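Local coordinates for type III effector Xcv3220-like C-terminal domain-containing protein (Xanthomonas campestris pv. vesicatoria, PDB 4FC9), which is the all-helical C-terminal domain of XopL, an effector secreted into plant host cells, and probably carries the effector's E3 ubiquitin ligase activity, at residues E51-F56 with H185-V190; R96-A101 with A127-H132. All blocks are in the same frame, centred on the assembly; numbering follows the deposited sequence. Where two conformers were deposited one is given.

Contact 1 (E51-F56 with H185-V190); sequences EERNPF and HIPEQV
Pro55 and His185 join two irregular loops, the turn that follows helix 32-49 and the last ordered part of the chain, after helix 152-171, by a backbone pairing at one end of the contact. His185 N donates to Pro55 O over 2.6 Å, with 145° at the hydrogen; the donor lies in the carbonyl plane on a lone pair of the oxygen. Close by, Pro55 CA approaches His185 O at 3.2 Å, a CH...O contact that makes the exchange between these residues reciprocal. The His185 imidazole brings its edge to the same acceptor, CD2 lying 3.6 Å from Pro55 O. Proline brings no N-H of its own that would need a partner. The next residues are shaped by an Asx turn in which Phe56 N donates to Asn54 OD1 at 3.0 Å, from above the amide plane, and Phe56 is buried against helices 79-88 and 152-171.

Farther along, Pro187 sets CG over the centre of one face of the Arg53 guanidinium, 3.7 Å above its plane, with CB beside NH1. Bent at chi3 (66°), the Arg53 chain runs past Pro187 in the opposite direction, while hydrogen bonds from NE to Ala60 O and from NH2 to Gly59 O fix the rotation of its head. At the far end the aliphatic part of Glu51 slides past Val190 in the opposite sense, CG to CG2 at 3.6 Å. The carboxylate of Glu51 meets the amide of Gln189 at a slant, OE2 and NE2 3.6 Å apart and the planes 73° from each other, and Gln189 itself is poorly ordered.

Segment 185-190 is thus held by a hydrogen bond at His185 and by close packing on the guanidinium at Pro187, and its hold weakens toward the last modelled residues.

Contact 2 (R96-A101 with A127-H132); sequences RVSDMA and AQKSAH
Ala101 sets its methyl against the side chains of Gln128 and Lys129, with Ala101 CB 3.8 Å from Gln128 CB and 3.7 Å from Lys129 CD. So small a residue lets the last turns of helices 91-101 and 112-129 come together, the two alpha carbons of Ala101 and Gln128 being the nearest pair. One turn earlier, Val97 uses both branches: CG1 meets Gln128 O at 3.6 Å, and CG2 approaches His132 CD2 obliquely at 4.2 Å. His132 is in turn held by an edge-to-face pairing with Phe93 and by its ND1 bond with Gly134 N.

Polar groups border these aliphatic contacts. Lys129 folds back at chi2 and chi3 (-67° and -65°), which carries its aliphatic part along Ala101 and brings NZ to 2.7 Å from Ser98 OG. Gln128 instead runs extended beyond CG, and its amide reaches the end of the other helix through two waters. One water donates to Met100 O (3.0 Å) and accepts from Gln128 NE2 (3.1 Å); the other donates both to Ala101 O, at 2.9 Å, and to Gln128 OE1. An amide suits the place because it offers a donor to one water and an acceptor to the other. Both carbonyls belong to the last two residues of helix 91-101, where the usual N-H partner four residues on is probably lacking. The whole is characteristic of neighbouring helices meeting at their C-terminal ends in an all-helical fold: small and branched residues pack inside, and long polar chains with bridging water close the border.

Overall arrangement
Contact 1 lies toward the periphery, about 18 Å from the centre of the chain, whereas contact 2 lies nearer the middle, about 8 Å away; both are partly buried, but only contact 1 includes exposed residues. Their centres are about 26 Å apart, yet contact 2 is nested within the long chain loop that contact 1 closes. Contact 1 ties loop to loop and relies on a direct backbone bond and a proline-covered guanidinium; contact 2 joins helix ends through aliphatic packing, with two waters linking the Gln128 amide to helix-end carbonyls. Both border helix 152-171: Phe56 touches Leu155, Ala158 and Val159, while Met100, a selenomethionine here, and His132 reach Leu167, Ile168 and Met161.

Contact 1 (E51-F56 with H185-V190)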
ATOM      1  N   GLU A  51     -12.821  13.563   1.284  1.00 25.60           N
ATOM      2  CA  GLU A  51     -13.880  13.591   2.286  1.00 24.10           C
ATOM      3  C   GLU A  51     -13.354  13.772   3.701  1.00 21.31           C
ATOM      4  O   GLU A  51     -14.113  14.099   4.608  1.00 26.05           O
ATOM      5  CB  GLU A  51     -14.689  12.302   2.218  1.00 26.76           C
ATOM      6  CG  GLU A  51     -15.111  11.923   0.819  1.00 36.74           C
ATOM      7  CD  GLU A  51     -16.162  12.847   0.258  1.00 51.33           C
ATOM      8  OE1 GLU A  51     -16.994  13.343   1.046  1.00 53.89           O
ATOM      9  OE2 GLU A  51     -16.153  13.081  -0.972  1.00 62.08           O
ATOM     10  N   GLU A  52     -12.058  13.542   3.880  1.00 19.03           N
ATOM     11  CA  GLU A  52     -11.422  13.580   5.192  1.00 19.59           C
ATOM     12  C   GLU A  52     -12.107  12.624   6.163  1.00 19.59           C
ATOM     13  O   GLU A  52     -12.370  12.953   7.318  1.00 19.87           O
ATOM     14  CB  GLU A  52     -11.358  15.011   5.729  1.00 24.10           C
ATOM     15  CG  GLU A  52     -10.479  15.906   4.876  1.00 25.94           C
ATOM     16  CD  GLU A  52     -10.462  17.344   5.339  1.00 29.88           C
ATOM     17  OE1 GLU A  52     -11.490  18.039   5.179  1.00 38.06           O
ATOM     18  OE2 GLU A  52      -9.419  17.782   5.855  1.00 29.01           O
ATOM     19  N   ARG A  53     -12.383  11.426   5.659  1.00 23.40           N
ATOM     20  CA  ARG A  53     -13.040  10.377   6.424  1.00 20.53           C
ATOM     21  C   ARG A  53     -12.232   9.077   6.410  1.00 18.50           C
ATOM     22  O   ARG A  53     -11.363   8.875   5.561  1.00 18.96           O
ATOM     23  CB  ARG A  53     -14.465  10.152   5.903  1.00 21.55           C
ATOM     24  CG  ARG A  53     -15.390  11.337   6.162  1.00 21.43           C
ATOM     25  CD  ARG A  53     -16.676  11.257   5.359  1.00 25.59           C
ATOM     26  NE  ARG A  53     -17.525  10.137   5.761  1.00 27.01           N
ATOM     27  CZ  ARG A  53     -18.778   9.966   5.347  1.00 27.54           C
ATOM     28  NH1 ARG A  53     -19.334  10.843   4.523  1.00 25.34           N
ATOM     29  NH2 ARG A  53     -19.479   8.920   5.759  1.00 27.24           N
ATOM     30  N   ASN A  54     -12.540   8.211   7.368  1.00 20.18           N
ATOM     31  CA  ASN A  54     -11.799   6.990   7.644  1.00 19.81           C
ATOM     32  C   ASN A  54     -12.544   5.774   7.084  1.00 19.38           C
ATOM     33  O   ASN A  54     -13.518   5.317   7.680  1.00 19.59           O
ATOM     34  CB  ASN A  54     -11.654   6.866   9.168  1.00 20.64           C
ATOM     35  CG  ASN A  54     -10.734   5.737   9.598  1.00 20.74           C
ATOM     36  OD1 ASN A  54     -10.378   4.859   8.815  1.00 19.15           O
ATOM     37  ND2 ASN A  54     -10.356   5.755  10.869  1.00 23.67           N
ATOM     38  N   PRO A  55     -12.080   5.234   5.942  1.00 19.58           N
ATOM     39  CA  PRO A  55     -12.767   4.108   5.297  1.00 22.44           C
ATOM     40  C   PRO A  55     -12.590   2.783   6.033  1.00 19.83           C
ATOM     41  O   PRO A  55     -13.145   1.769   5.611  1.00 23.41           O
ATOM     42  CB  PRO A  55     -12.090   4.031   3.925  1.00 22.43           C
ATOM     43  CG  PRO A  55     -10.728   4.571   4.155  1.00 19.82           C
ATOM     44  CD  PRO A  55     -10.905   5.671   5.169  1.00 16.93           C
ATOM     45  N   PHE A  56     -11.830   2.795   7.120  1.00 19.82           N
ATOM     46  CA  PHE A  56     -11.526   1.569   7.842  1.00 19.23           C
ATOM     47  C   PHE A  56     -12.500   1.317   8.981  1.00 20.17           C
ATOM     48  O   PHE A  56     -12.474   0.258   9.602  1.00 23.60           O
ATOM     49  CB  PHE A  56     -10.080   1.589   8.342  1.00 20.63           C
ATOM     50  CG  PHE A  56      -9.066   1.601   7.229  1.00 20.59           C
ATOM     51  CD1 PHE A  56      -8.760   0.440   6.542  1.00 21.24           C
ATOM     52  CD2 PHE A  56      -8.436   2.777   6.856  1.00 19.55           C
ATOM     53  CE1 PHE A  56      -7.835   0.449   5.504  1.00 23.44           C
ATOM     54  CE2 PHE A  56      -7.510   2.796   5.823  1.00 21.13           C
ATOM     55  CZ  PHE A  56      -7.207   1.630   5.145  1.00 21.31           C
ATOM     56  N   HIS A 185     -15.109   0.945   4.096  1.00 26.47           N
ATOM     57  CA  HIS A 185     -16.351   1.691   4.154  1.00 25.86           C
ATOM     58  C   HIS A 185     -16.273   2.981   3.363  1.00 24.68           C
ATOM     59  O   HIS A 185     -15.631   3.943   3.770  1.00 27.15           O
ATOM     60  CB  HIS A 185     -16.739   1.942   5.604  1.00 23.49           C
ATOM     61  CG  HIS A 185     -16.813   0.690   6.419  1.00 26.26           C
ATOM     62  ND1 HIS A 185     -17.956  -0.076   6.503  1.00 28.23           N
ATOM     63  CD2 HIS A 185     -15.880   0.055   7.165  1.00 25.51           C
ATOM     64  CE1 HIS A 185     -17.728  -1.120   7.279  1.00 29.07           C
ATOM     65  NE2 HIS A 185     -16.475  -1.066   7.693  1.00 26.15           N
ATOM     66  N   ILE A 186     -16.927   2.973   2.210  1.00 24.74           N
ATOM     67  CA  ILE A 186     -16.953   4.123   1.330  1.00 28.85           C
ATOM     68  C   ILE A 186     -18.249   4.885   1.560  1.00 32.51           C
ATOM     69  O   ILE A 186     -19.327   4.289   1.562  1.00 37.80           O
ATOM     70  CB  ILE A 186     -16.871   3.684  -0.147  1.00 30.25           C
ATOM     71  CG1 ILE A 186     -15.659   2.772  -0.367  1.00 26.83           C
ATOM     72  CG2 ILE A 186     -16.837   4.892  -1.074  1.00 30.96           C
ATOM     73  CD1 ILE A 186     -14.338   3.358   0.081  1.00 20.30           C
ATOM     74  N   PRO A 187     -18.148   6.207   1.774  1.00 28.32           N
ATOM     75  CA  PRO A 187     -19.319   7.070   1.926  1.00 31.47           C
ATOM     76  C   PRO A 187     -20.320   6.864   0.799  1.00 42.61           C
ATOM     77  O   PRO A 187     -19.933   6.610  -0.344  1.00 40.63           O
ATOM     78  CB  PRO A 187     -18.721   8.472   1.837  1.00 28.14           C
ATOM     79  CG  PRO A 187     -17.358   8.321   2.368  1.00 24.21           C
ATOM     80  CD  PRO A 187     -16.892   6.957   1.945  1.00 23.64           C
ATOM     81  N   GLU A 188     -21.603   6.981   1.129  1.00 56.27           N
ATOM     82  CA  GLU A 188     -22.680   6.869   0.151  1.00 68.12           C
ATOM     83  C   GLU A 188     -22.628   8.034  -0.839  1.00 75.62           C
ATOM     84  O   GLU A 188     -23.441   8.126  -1.762  1.00 80.90           O
ATOM     85  CB  GLU A 188     -24.033   6.819   0.870  1.00 71.47           C
ATOM     86  CG  GLU A 188     -24.128   5.710   1.917  1.00 71.83           C
ATOM     87  CD  GLU A 188     -25.445   5.716   2.681  1.00 78.67           C
ATOM     88  OE1 GLU A 188     -26.222   6.686   2.535  1.00 79.24           O
ATOM     89  OE2 GLU A 188     -25.700   4.747   3.430  1.00 80.89           O
ATOM     90  N   GLN A 189     -21.662   8.922  -0.624  1.00 74.99           N
ATOM     91  CA  GLN A 189     -21.370  10.022  -1.530  1.00 74.70           C
ATOM     92  C   GLN A 189     -20.374   9.611  -2.614  1.00 73.54           C
ATOM     93  O   GLN A 189     -20.711   9.618  -3.797  1.00 78.20           O
ATOM     94  CB  GLN A 189     -20.827  11.218  -0.746  1.00 73.50           C
ATOM     95  CG  GLN A 189     -20.156  12.271  -1.613  1.00 79.14           C
ATOM     96  CD  GLN A 189     -20.254  13.661  -1.018  1.00 85.84           C
ATOM     97  OE1 GLN A 189     -21.111  13.925  -0.177  1.00 90.75           O
ATOM     98  NE2 GLN A 189     -19.377  14.559  -1.455  1.00 84.94           N
ATOM     99  N   VAL A 190     -19.159   9.247  -2.201  1.00 66.81           N
ATOM    100  CA  VAL A 190     -18.060   8.949  -3.127  1.00 58.15           C
ATOM    101  C   VAL A 190     -18.441   7.921  -4.187  1.00 59.86           C
ATOM    102  O   VAL A 190     -18.122   8.084  -5.365  1.00 62.76           O
ATOM    103  CB  VAL A 190     -16.800   8.435  -2.386  1.00 44.13           C
ATOM    104  CG1 VAL A 190     -15.631   8.319  -3.347  1.00 40.72           C
ATOM    105  CG2 VAL A 190     -16.442   9.349  -1.234  1.00 37.01           C
TER

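Contact 2 (R96-A101 with A127-H132)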
ATOM      1  N   ARG A  96       6.535 -11.073  -0.120  1.00 33.07           N
ATOM      2  CA  ARG A  96       5.640 -10.865  -1.263  1.00 31.70           C
ATOM      3  C   ARG A  96       5.832  -9.490  -1.889  1.00 27.12           C
ATOM      4  O   ARG A  96       5.762  -9.335  -3.112  1.00 30.56           O
ATOM      5  CB  ARG A  96       4.174 -11.044  -0.862  1.00 24.81           C
ATOM      6  CG  ARG A  96       3.787 -12.461  -0.501  1.00 26.17           C
ATOM      7  CD  ARG A  96       3.926 -13.400  -1.684  1.00 28.10           C
ATOM      8  NE  ARG A  96       3.199 -14.644  -1.454  1.00 29.86           N
ATOM      9  CZ  ARG A  96       3.383 -15.759  -2.152  1.00 35.73           C
ATOM     10  NH1 ARG A  96       2.672 -16.846  -1.875  1.00 38.73           N
ATOM     11  NH2 ARG A  96       4.281 -15.791  -3.125  1.00 34.81           N
ATOM     12  N   VAL A  97       6.061  -8.492  -1.046  1.00 24.56           N
ATOM     13  CA  VAL A  97       6.311  -7.148  -1.539  1.00 26.39           C
ATOM     14  C   VAL A  97       7.573  -7.137  -2.394  1.00 28.38           C
ATOM     15  O   VAL A  97       7.591  -6.545  -3.473  1.00 31.76           O
ATOM     16  CB  VAL A  97       6.442  -6.132  -0.392  1.00 27.36           C
ATOM     17  CG1 VAL A  97       6.882  -4.773  -0.927  1.00 26.01           C
ATOM     18  CG2 VAL A  97       5.132  -6.018   0.368  1.00 24.16           C
ATOM     19  N   SER A  98       8.622  -7.807  -1.918  1.00 29.52           N
ATOM     20  CA  SER A  98       9.869  -7.903  -2.673  1.00 29.27           C
ATOM     21  C   SER A  98       9.666  -8.659  -3.972  1.00 32.32           C
ATOM     22  O   SER A  98      10.273  -8.327  -4.992  1.00 36.84           O
ATOM     23  CB  SER A  98      10.950  -8.604  -1.854  1.00 35.40           C
ATOM     24  OG  SER A  98      11.511  -7.723  -0.904  1.00 42.05           O
ATOM     25  N   ASP A  99       8.817  -9.681  -3.928  1.00 30.36           N
ATOM     26  CA  ASP A  99       8.546 -10.480  -5.112  1.00 33.11           C
ATOM     27  C   ASP A  99       7.868  -9.648  -6.184  1.00 34.15           C
ATOM     28  O   ASP A  99       8.167  -9.780  -7.368  1.00 35.73           O
ATOM     29  CB  ASP A  99       7.682 -11.689  -4.767  1.00 37.58           C
ATOM     30  CG  ASP A  99       8.423 -12.711  -3.938  1.00 43.68           C
ATOM     31  OD1 ASP A  99       9.654 -12.560  -3.764  1.00 42.82           O
ATOM     32  OD2 ASP A  99       7.775 -13.670  -3.467  1.00 46.71           O
HETATM   33  N   MSE A 100       6.948  -8.790  -5.756  0.57 33.12           N
HETATM   34  CA  MSE A 100       6.221  -7.936  -6.681  0.57 33.11           C
HETATM   35  C   MSE A 100       7.127  -6.837  -7.215  0.57 32.04           C
HETATM   36  O   MSE A 100       7.174  -6.589  -8.419  0.57 34.69           O
HETATM   37  CB  MSE A 100       4.995  -7.323  -6.005  0.57 33.99           C
HETATM   38  CG  MSE A 100       3.733  -7.396  -6.855  0.57 37.10           C
HETATM   39 SE   MSE A 100       2.517  -5.901  -6.557  0.57102.48          SE
HETATM   40  CE  MSE A 100       2.275  -6.083  -4.631  0.57 25.33           C
ATOM     41  N   ALA A 101       7.846  -6.183  -6.311  1.00 27.96           N
ATOM     42  CA  ALA A 101       8.734  -5.090  -6.683  1.00 27.90           C
ATOM     43  C   ALA A 101       9.902  -5.616  -7.502  1.00 31.88           C
ATOM     44  O   ALA A 101      10.424  -4.926  -8.379  1.00 31.85           O
ATOM     45  CB  ALA A 101       9.239  -4.370  -5.449  1.00 25.10           C
ATOM     46  N   ALA A 127       8.751   2.918  -4.959  1.00 29.57           N
ATOM     47  CA  ALA A 127       7.321   3.104  -4.732  1.00 27.41           C
ATOM     48  C   ALA A 127       6.668   1.816  -4.244  1.00 27.55           C
ATOM     49  O   ALA A 127       5.928   1.824  -3.256  1.00 26.46           O
ATOM     50  CB  ALA A 127       6.645   3.596  -5.998  1.00 23.80           C
ATOM     51  N   GLN A 128       6.949   0.714  -4.932  1.00 22.65           N
ATOM     52  CA  GLN A 128       6.389  -0.575  -4.549  1.00 23.45           C
ATOM     53  C   GLN A 128       6.942  -1.066  -3.212  1.00 26.60           C
ATOM     54  O   GLN A 128       6.189  -1.561  -2.375  1.00 27.05           O
ATOM     55  CB  GLN A 128       6.609  -1.621  -5.646  1.00 26.51           C
ATOM     56  CG  GLN A 128       5.884  -1.299  -6.949  1.00 41.43           C
ATOM     57  CD  GLN A 128       5.962  -2.424  -7.975  1.00 48.70           C
ATOM     58  OE1 GLN A 128       6.654  -2.310  -8.987  1.00 45.73           O
ATOM     59  NE2 GLN A 128       5.235  -3.510  -7.722  1.00 50.78           N
ATOM     60  N   LYS A 129       8.251  -0.926  -3.013  1.00 25.75           N
ATOM     61  CA  LYS A 129       8.897  -1.404  -1.789  1.00 28.02           C
ATOM     62  C   LYS A 129       8.308  -0.778  -0.526  1.00 30.27           C
ATOM     63  O   LYS A 129       8.285  -1.402   0.532  1.00 32.31           O
ATOM     64  CB  LYS A 129      10.407  -1.140  -1.824  1.00 28.49           C
ATOM     65  CG  LYS A 129      11.199  -1.990  -2.809  1.00 31.50           C
ATOM     66  CD  LYS A 129      11.227  -3.456  -2.420  1.00 33.02           C
ATOM     67  CE  LYS A 129      11.957  -3.679  -1.113  1.00 34.41           C
ATOM     68  NZ  LYS A 129      12.135  -5.131  -0.839  1.00 36.15           N
ATOM     69  N   SER A 130       7.830   0.456  -0.640  1.00 28.47           N
ATOM     70  CA  SER A 130       7.396   1.208   0.531  1.00 25.26           C
ATOM     71  C   SER A 130       5.889   1.464   0.576  1.00 22.32           C
ATOM     72  O   SER A 130       5.418   2.294   1.354  1.00 23.49           O
ATOM     73  CB  SER A 130       8.158   2.532   0.618  1.00 30.65           C
ATOM     74  OG  SER A 130       7.939   3.325  -0.538  1.00 38.23           O
ATOM     75  N   ALA A 131       5.132   0.743  -0.247  1.00 21.70           N
ATOM     76  CA  ALA A 131       3.675   0.875  -0.256  1.00 20.10           C
ATOM     77  C   ALA A 131       3.032   0.037   0.843  1.00 22.72           C
ATOM     78  O   ALA A 131       2.137  -0.764   0.578  1.00 23.06           O
ATOM     79  CB  ALA A 131       3.116   0.487  -1.611  1.00 18.47           C
ATOM     80  N   HIS A 132       3.496   0.220   2.076  1.00 23.87           N
ATOM     81  CA  HIS A 132       2.934  -0.492   3.222  1.00 21.51           C
ATOM     82  C   HIS A 132       3.271   0.193   4.547  1.00 18.12           C
ATOM     83  O   HIS A 132       4.012   1.176   4.580  1.00 18.98           O
ATOM     84  CB  HIS A 132       3.358  -1.966   3.225  1.00 17.07           C
ATOM     85  CG  HIS A 132       4.827  -2.181   3.404  1.00 18.53           C
ATOM     86  ND1 HIS A 132       5.435  -2.161   4.639  1.00 23.35           N
ATOM     87  CD2 HIS A 132       5.810  -2.435   2.507  1.00 22.41           C
ATOM     88  CE1 HIS A 132       6.729  -2.389   4.497  1.00 23.83           C
ATOM     89  NE2 HIS A 132       6.981  -2.558   3.211  1.00 20.51           N
TER
HETATM   90  O   HOH W   1       4.819  -5.581 -10.000  1.00 59.09           O
HETATM   91  O   HOH W   2       9.617  -2.353  -9.343  1.00 29.64           O